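Local coordinates for NADH kinase POS5 (Saccharomyces cerevisiae, PDB 3AFO) that phosphorylates NADH to NADPH with ATP in mitochondria, and also phosphorylates NAD(+), with a twofold preference for NADH, at the interface of chains A and B. Coordinates in Å, arbitrary orientation; residue numbers count along the deposited sequence, not the author numbering. Chains: chain A/B, NADH kinase POS5.

The interface of chains A and B. Residues chain A 241-243, 245-246; chain B 265-267.
B:Arg267 reaches across a two-fold symmetric interface of the deposited assembly and caps the turn of chain A that runs from the 3-10 helix 238-241 into the short helix 243-246. The structure alone does not show whether this pairing forms in the cell. The turn includes the end of the conserved TPTGSTAYS motif of the NAD kinase family, with A:Ser246 just after it; the short strand at B:Pro266 and the residues beside it supply the other side. The arginine chain is bent at chi2 and chi3, which folds the guanidinium back toward the carbonyls of A:Thr241, last in the 3-10 helix, and of A:Ala242 in the link. NH2 of B:Arg267 meets the backbone O of A:Thr241 at 2.9 Å, nearly straight at the hydrogen and lying in both the guanidinium and the carbonyl plane. NH1 of B:Arg267 bonds O of A:Ala242 at 2.8 Å, close to the guanidinium plane but standing above the carbonyl plane. The same NH1 of B:Arg267 also bonds the hydroxyl OG of A:Ser246 at 2.8 Å, tilted 25° from the guanidinium plane. Both NH1 bonds are bent at the hydrogen and use different N-H groups; with the NH2 bond they hold the rotation of the guanidinium. The arginine's positive charge would be partly balanced by the two carbonyl dipoles. A:Ser246 has OG anti to its carbonyl carbon (chi1 -57°), pointing at the arginine. OG of A:Ser246 also makes a weak hydrogen bond, 3.3 Å, to the backbone O of B:Pro266. Of the residues in this patch, A:Ser246 loses the most surface to the partner, 49 Å². Beside the polar cluster, CB of B:Cys265 touches both the serine and the tyrosine, and lies 4.0 Å from CB of A:Ser246. The tyrosine ring turns an edge to the cysteine: CB of B:Cys265 sits in the ring plane, 4.0 Å from CE2 of A:Tyr243.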
# COMPACT_ATOMS: atom_id res chain seq x y z
N THR A 241 -8.33 6.44 12.00
CA THR A 241 -7.77 7.64 11.40
C THR A 241 -6.52 8.14 12.13
O THR A 241 -5.95 9.17 11.77
CB THR A 241 -8.83 8.76 11.27
OG1 THR A 241 -9.48 8.95 12.54
CG2 THR A 241 -9.88 8.36 10.24
N ALA A 242 -6.07 7.39 13.13
CA ALA A 242 -4.91 7.80 13.95
C ALA A 242 -3.65 7.00 13.53
O ALA A 242 -3.37 6.91 12.32
CB ALA A 242 -5.23 7.65 15.44
N TYR A 243 -2.91 6.42 14.48
CA TYR A 243 -1.67 5.67 14.13
C TYR A 243 -1.90 4.63 13.02
O TYR A 243 -1.08 4.48 12.11
CB TYR A 243 -1.09 4.97 15.37
CG TYR A 243 0.41 4.71 15.37
CD1 TYR A 243 1.06 4.34 16.57
CD2 TYR A 243 1.19 4.83 14.22
CE1 TYR A 243 2.41 4.09 16.61
CE2 TYR A 243 2.58 4.58 14.24
CZ TYR A 243 3.17 4.21 15.45
OH TYR A 243 4.53 3.98 15.53
N LEU A 245 -3.88 4.62 10.52
CA LEU A 245 -3.90 5.30 9.20
C LEU A 245 -2.49 5.55 8.68
O LEU A 245 -2.18 5.25 7.53
CB LEU A 245 -4.66 6.63 9.27
CG LEU A 245 -5.10 7.23 7.92
CD1 LEU A 245 -6.20 6.37 7.31
CD2 LEU A 245 -5.56 8.66 8.07
N SER A 246 -1.64 6.09 9.55
CA SER A 246 -0.25 6.35 9.20
C SER A 246 0.48 5.08 8.78
O SER A 246 1.37 5.13 7.94
CB SER A 246 0.47 6.96 10.40
OG SER A 246 -0.20 8.13 10.82
N CYS B 265 5.58 5.83 8.69
CA CYS B 265 4.29 6.19 9.31
C CYS B 265 3.98 7.71 9.34
O CYS B 265 3.97 8.33 10.42
CB CYS B 265 4.15 5.54 10.70
SG CYS B 265 4.33 3.72 10.67
N PRO B 266 3.72 8.31 8.16
CA PRO B 266 3.47 9.74 8.11
C PRO B 266 2.02 10.10 8.37
O PRO B 266 1.10 9.33 8.00
CB PRO B 266 3.83 10.09 6.67
CG PRO B 266 3.41 8.89 5.91
CD PRO B 266 3.82 7.74 6.80
N ARG B 267 1.81 11.27 8.98
CA ARG B 267 0.45 11.84 9.14
C ARG B 267 0.09 12.47 7.82
O ARG B 267 0.13 13.69 7.67
CB ARG B 267 0.38 12.93 10.22
CG ARG B 267 0.68 12.47 11.63
CD ARG B 267 -0.23 11.34 12.08
NE ARG B 267 -1.65 11.68 11.97
CZ ARG B 267 -2.63 10.79 11.87
NH1 ARG B 267 -2.36 9.49 11.84
NH2 ARG B 267 -3.88 11.20 11.78